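Local coordinates for bacteriorhodopsin (Nanosalina sp., PDB 6EYU), which pumps protons inward across the membrane, driven by light absorbed by its retinal chromophore, at the interface of chains A and B. Numbering follows the deposited sequence. Chains: chain A/B, Bacteriorhodopsin.

Contact 1: the interface of chains A and B. Residues chain A 71, 119-120, 123; chain B 58, 61, 67-68.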
ATOM      1  N   TYR A  71     -11.300  14.104  -3.234  1.00 59.32           N
ATOM      2  CA  TYR A  71     -11.008  13.066  -2.252  1.00 58.10           C
ATOM      3  C   TYR A  71      -9.617  13.248  -1.655  1.00 56.58           C
ATOM      4  O   TYR A  71      -9.003  12.290  -1.185  1.00 54.53           O
ATOM      5  CB  TYR A  71     -11.114  11.683  -2.897  1.00 60.71           C
ATOM      6  CG  TYR A  71     -12.527  11.278  -3.247  1.00 64.55           C
ATOM      7  CD1 TYR A  71     -13.337  10.644  -2.315  1.00 66.85           C
ATOM      8  CD2 TYR A  71     -13.089  11.638  -4.464  1.00 67.24           C
ATOM      9  CE1 TYR A  71     -14.646  10.313  -2.614  1.00 67.26           C
ATOM     10  CE2 TYR A  71     -14.394  11.308  -4.774  1.00 68.72           C
ATOM     11  CZ  TYR A  71     -15.168  10.645  -3.846  1.00 69.21           C
ATOM     12  OH  TYR A  71     -16.470  10.318  -4.147  1.00 72.40           O
ATOM     13  N   LEU A 119     -13.913   7.925   3.120  1.00 60.50           N
ATOM     14  CA  LEU A 119     -13.936   8.008   1.665  1.00 58.72           C
ATOM     15  C   LEU A 119     -15.140   7.254   1.108  1.00 57.89           C
ATOM     16  O   LEU A 119     -15.819   7.732   0.200  1.00 54.55           O
ATOM     17  CB  LEU A 119     -12.643   7.424   1.092  1.00 57.28           C
ATOM     18  CG  LEU A 119     -12.521   7.369  -0.431  1.00 55.40           C
ATOM     19  CD1 LEU A 119     -11.058   7.454  -0.837  1.00 57.46           C
ATOM     20  CD2 LEU A 119     -13.156   6.096  -0.972  1.00 57.82           C
ATOM     21  N   LEU A 120     -15.451   6.119   1.725  1.00 56.92           N
ATOM     22  CA  LEU A 120     -16.633   5.348   1.363  1.00 58.59           C
ATOM     23  C   LEU A 120     -17.901   6.147   1.643  1.00 60.58           C
ATOM     24  O   LEU A 120     -18.802   6.212   0.807  1.00 58.88           O
ATOM     25  CB  LEU A 120     -16.669   4.031   2.142  1.00 61.04           C
ATOM     26  CG  LEU A 120     -15.597   3.003   1.773  1.00 65.49           C
ATOM     27  CD1 LEU A 120     -15.849   1.690   2.498  1.00 69.42           C
ATOM     28  CD2 LEU A 120     -15.552   2.787   0.268  1.00 64.28           C
ATOM     29  N   ALA A 123     -18.301   8.767  -0.935  1.00 61.06           N
ATOM     30  CA  ALA A 123     -18.510   8.165  -2.246  1.00 62.03           C
ATOM     31  C   ALA A 123     -19.885   7.510  -2.323  1.00 62.76           C
ATOM     32  O   ALA A 123     -20.503   7.468  -3.386  1.00 66.87           O
ATOM     33  CB  ALA A 123     -17.420   7.146  -2.537  1.00 62.87           C
TER
ATOM     34  N   MET B  58     -16.074  -3.002   2.162  1.00 55.69           N
ATOM     35  CA  MET B  58     -16.033  -2.890   0.708  1.00 59.02           C
ATOM     36  C   MET B  58     -17.356  -3.346   0.097  1.00 59.17           C
ATOM     37  O   MET B  58     -17.744  -2.881  -0.974  1.00 59.73           O
ATOM     38  CB  MET B  58     -14.884  -3.726   0.139  1.00 60.12           C
ATOM     39  CG  MET B  58     -13.499  -3.203   0.489  1.00 61.99           C
ATOM     40  SD  MET B  58     -13.424  -1.405   0.603  1.00 62.26           S
ATOM     41  CE  MET B  58     -13.990  -0.934  -1.030  1.00 60.34           C
ATOM     42  N   ASN B  61     -20.584  -1.293  -0.865  1.00 63.64           N
ATOM     43  CA  ASN B  61     -20.639  -0.581  -2.137  1.00 63.35           C
ATOM     44  C   ASN B  61     -21.602  -1.263  -3.105  1.00 65.34           C
ATOM     45  O   ASN B  61     -21.868  -0.751  -4.192  1.00 64.51           O
ATOM     46  CB  ASN B  61     -19.246  -0.495  -2.765  1.00 67.38           C
ATOM     47  CG  ASN B  61     -18.356   0.515  -2.070  1.00 65.12           C
ATOM     48  OD1 ASN B  61     -18.631   1.715  -2.081  1.00 68.47           O
ATOM     49  ND2 ASN B  61     -17.264   0.037  -1.485  1.00 62.53           N
ATOM     50  N   PHE B  67     -18.439   5.205  -7.002  1.00 73.96           N
ATOM     51  CA  PHE B  67     -17.523   5.034  -8.122  1.00 74.69           C
ATOM     52  C   PHE B  67     -16.686   3.772  -7.941  1.00 75.85           C
ATOM     53  O   PHE B  67     -16.044   3.307  -8.884  1.00 83.34           O
ATOM     54  CB  PHE B  67     -16.613   6.254  -8.264  1.00 74.60           C
ATOM     55  CG  PHE B  67     -15.535   6.330  -7.222  1.00 74.71           C
ATOM     56  CD1 PHE B  67     -14.299   5.747  -7.442  1.00 74.42           C
ATOM     57  CD2 PHE B  67     -15.734   7.042  -6.051  1.00 71.77           C
ATOM     58  CE1 PHE B  67     -13.310   5.798  -6.477  1.00 70.05           C
ATOM     59  CE2 PHE B  67     -14.754   7.092  -5.078  1.00 70.15           C
ATOM     60  CZ  PHE B  67     -13.537   6.476  -5.295  1.00 68.67           C
ATOM     61  N   LEU B  68     -16.808   3.147  -6.775  1.00 73.41           N
ATOM     62  CA  LEU B  68     -15.996   1.981  -6.443  1.00 73.22           C
ATOM     63  C   LEU B  68     -16.723   0.685  -6.797  1.00 69.41           C
ATOM     64  O   LEU B  68     -16.111  -0.380  -6.864  1.00 69.31           O
ATOM     65  CB  LEU B  68     -15.641   1.983  -4.953  1.00 75.81           C
ATOM     66  CG  LEU B  68     -14.614   3.029  -4.510  1.00 78.13           C
ATOM     67  CD1 LEU B  68     -14.457   3.014  -2.997  1.00 76.38           C
ATOM     68  CD2 LEU B  68     -13.274   2.796  -5.191  1.00 74.71           C
TER
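B:Phe67 presents the edge of its ring to A:Tyr71. B:Phe67 CE2 lies over the CZ-OH bond, at the phenol end of the tyrosine face, 3.8 Å from A:Tyr71 CZ, with the planes 61° apart. The two side chains run past each other in opposite directions. The same phenylalanine edge rests against the methyl of A:Ala123, where A:Ala123 CB is 3.7 Å from B:Phe67 CE2. Alanine suits a helix surface against which a ring must come this close. With chi1 at 74°, B:Phe67 holds its CG between its own backbone N and carbonyl carbon, turning the ring toward chain A, and CG of B:Leu68 backs one face near the rim.

Beside the rings, B:Leu68 sets its CD1 methyl against the CD2 methyls of two leucines of helix 101-124, crossing both side chains at about a right angle. B:Leu68 CD1 meets A:Leu120 CD2 at 3.5 Å and A:Leu119 CD2 at 3.9 Å. A:Leu120 CD2 also touches the amide of B:Asn61, and B:Asn61 ND2 is turned back to donate a hydrogen bond of 3.0 Å to B:Met58 O, near the end of helix 42-59. An alanine in place of B:Asn61 would probably leave that carbonyl without this amide donor and strip A:Leu120 of part of its cover.

The patch is a small, largely apolar seam near one end of the bundle that joins two copies of the pump in the deposited trimer and may contribute to its assembly.

Contact 2: the interface of chains A and B. Residues chain A 120, 124; chain B 57, 60-61, 66, 68.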
ATOM      1  N   LEU A 120     -15.451   6.119   1.725  1.00 56.92           N
ATOM      2  CA  LEU A 120     -16.633   5.348   1.363  1.00 58.59           C
ATOM      3  C   LEU A 120     -17.901   6.147   1.643  1.00 60.58           C
ATOM      4  O   LEU A 120     -18.802   6.212   0.807  1.00 58.88           O
ATOM      5  CB  LEU A 120     -16.669   4.031   2.142  1.00 61.04           C
ATOM      6  CG  LEU A 120     -15.597   3.003   1.773  1.00 65.49           C
ATOM      7  CD1 LEU A 120     -15.849   1.690   2.498  1.00 69.42           C
ATOM      8  CD2 LEU A 120     -15.552   2.787   0.268  1.00 64.28           C
ATOM      9  N   GLN A 124     -20.386   7.057  -1.177  1.00 62.47           N
ATOM     10  CA  GLN A 124     -21.658   6.343  -1.128  1.00 66.10           C
ATOM     11  C   GLN A 124     -22.815   7.304  -0.869  1.00 65.81           C
ATOM     12  O   GLN A 124     -23.981   6.936  -1.014  1.00 64.13           O
ATOM     13  CB  GLN A 124     -21.625   5.272  -0.036  1.00 69.50           C
ATOM     14  CG  GLN A 124     -20.781   4.056  -0.385  1.00 74.32           C
ATOM     15  CD  GLN A 124     -20.845   2.978   0.679  1.00 72.72           C
ATOM     16  OE1 GLN A 124     -21.784   2.929   1.474  1.00 76.72           O
ATOM     17  NE2 GLN A 124     -19.840   2.111   0.704  1.00 72.68           N
TER
ATOM     18  N   LEU B  57     -16.688  -3.835   4.734  1.00 58.25           N
ATOM     19  CA  LEU B  57     -16.796  -2.420   4.404  1.00 60.20           C
ATOM     20  C   LEU B  57     -16.863  -2.221   2.894  1.00 59.75           C
ATOM     21  O   LEU B  57     -17.639  -1.404   2.401  1.00 60.87           O
ATOM     22  CB  LEU B  57     -15.609  -1.646   4.980  1.00 64.02           C
ATOM     23  CG  LEU B  57     -15.775  -1.206   6.435  1.00 68.95           C
ATOM     24  CD1 LEU B  57     -14.426  -0.875   7.055  1.00 74.17           C
ATOM     25  CD2 LEU B  57     -16.720  -0.017   6.529  1.00 69.80           C
ATOM     26  N   THR B  60     -20.282  -2.899   1.221  1.00 63.23           N
ATOM     27  CA  THR B  60     -21.312  -1.878   1.378  1.00 62.73           C
ATOM     28  C   THR B  60     -21.474  -1.066   0.096  1.00 63.84           C
ATOM     29  O   THR B  60     -22.389  -0.251  -0.019  1.00 63.11           O
ATOM     30  CB  THR B  60     -20.981  -0.915   2.534  1.00 64.55           C
ATOM     31  OG1 THR B  60     -19.743  -0.246   2.267  1.00 61.50           O
ATOM     32  CG2 THR B  60     -20.876  -1.673   3.849  1.00 65.72           C
ATOM     33  N   ASN B  61     -20.584  -1.293  -0.865  1.00 63.64           N
ATOM     34  CA  ASN B  61     -20.639  -0.581  -2.137  1.00 63.35           C
ATOM     35  C   ASN B  61     -21.602  -1.263  -3.105  1.00 65.34           C
ATOM     36  O   ASN B  61     -21.868  -0.751  -4.192  1.00 64.51           O
ATOM     37  CB  ASN B  61     -19.246  -0.495  -2.765  1.00 67.38           C
ATOM     38  CG  ASN B  61     -18.356   0.515  -2.070  1.00 65.12           C
ATOM     39  OD1 ASN B  61     -18.631   1.715  -2.081  1.00 68.47           O
ATOM     40  ND2 ASN B  61     -17.264   0.037  -1.485  1.00 62.53           N
ATOM     41  N   SER B  66     -21.406   3.637  -5.575  1.00 75.07           N
ATOM     42  CA  SER B  66     -20.335   4.624  -5.596  1.00 74.26           C
ATOM     43  C   SER B  66     -19.437   4.353  -6.797  1.00 71.49           C
ATOM     44  O   SER B  66     -19.650   3.388  -7.531  1.00 64.32           O
ATOM     45  CB  SER B  66     -19.519   4.543  -4.304  1.00 75.72           C
ATOM     46  OG  SER B  66     -18.896   3.278  -4.175  1.00 71.17           O
ATOM     47  N   LEU B  68     -16.808   3.147  -6.775  1.00 73.41           N
ATOM     48  CA  LEU B  68     -15.996   1.981  -6.443  1.00 73.22           C
ATOM     49  C   LEU B  68     -16.723   0.685  -6.797  1.00 69.41           C
ATOM     50  O   LEU B  68     -16.111  -0.380  -6.864  1.00 69.31           O
ATOM     51  CB  LEU B  68     -15.641   1.983  -4.953  1.00 75.81           C
ATOM     52  CG  LEU B  68     -14.614   3.029  -4.510  1.00 78.13           C
ATOM     53  CD1 LEU B  68     -14.457   3.014  -2.997  1.00 76.38           C
ATOM     54  CD2 LEU B  68     -13.274   2.796  -5.191  1.00 74.71           C
TER
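The side-chain amide of A:Gln124 reaches across to B:Thr60 and B:Asn61. A:Gln124 NE2 donates to the hydroxyl of B:Thr60, with B:Thr60 OG1 2.8 Å away in the plane of the amide and the bond nearly straight, at 165°. A:Gln124 NE2 also makes a weaker, more bent bond of 3.1 Å to the side-chain carbonyl OD1 of B:Asn61. The glutamine crosses both partners at about a right angle, and the two amide planes stand 78° apart, so the amides meet crosswise instead of pairing flat. Glutamine suits this place because its chain is long enough to carry an NH2 group over the gap. Beyond CG it is extended (chi2 -176°), which delivers the amide to the chain B loop, while A:Gln124 CG passes 3.6 Å from B:Asn61 OD1.

Alongside, A:Leu120 CD1, the other branch of that leucine, comes within 3.6 Å of the backbone O of B:Leu57, so a methyl lies against this carbonyl, beside the polar link.

In the second shell, B:Ser66 OG donates to B:Asn61 OD1 at 2.6 Å, approaching from above the carbonyl plane. That oxygen therefore receives both the serine and the glutamine, and the serine, by joining the two ends of the loop, is likely to steady the asparagine for its weak bond across. B:Ser66 OG in turn takes a weak bond from the backbone N of B:Leu68, which steadies the local turn. A serine hydroxyl fits this position because it can accept one hydrogen bond while donating another. The hydroxyl of B:Thr60 accepts from A:Gln124; a donation from it to B:Leu57 O is doubtful, that separation being too short to be trusted.

A:Gln124 is the last residue of helix 101-124. It lies against the chain B segment that leaves helix 42-59 and loops round to B:Leu68, so the site joins a helix end of one seven-helix bundle to a loop of the next.

Contact 1 and contact 2 are neighbouring parts of one interface, the centres of their C-alpha atoms only about 4 Å apart. They share A:Leu120, B:Asn61 and B:Leu68, and both set the end of helix 101-124 in chain A against the loop that follows helix 42-59 in chain B. Contact 1 supplies aromatic and aliphatic packing, contact 2 directional hydrogen bonds, and B:Asn61 serves both through the two ends of its amide. Together these two patches are likely to contribute to how adjacent pumps are oriented in the deposited trimer, although the structure alone does not show that this assembly forms in the membrane.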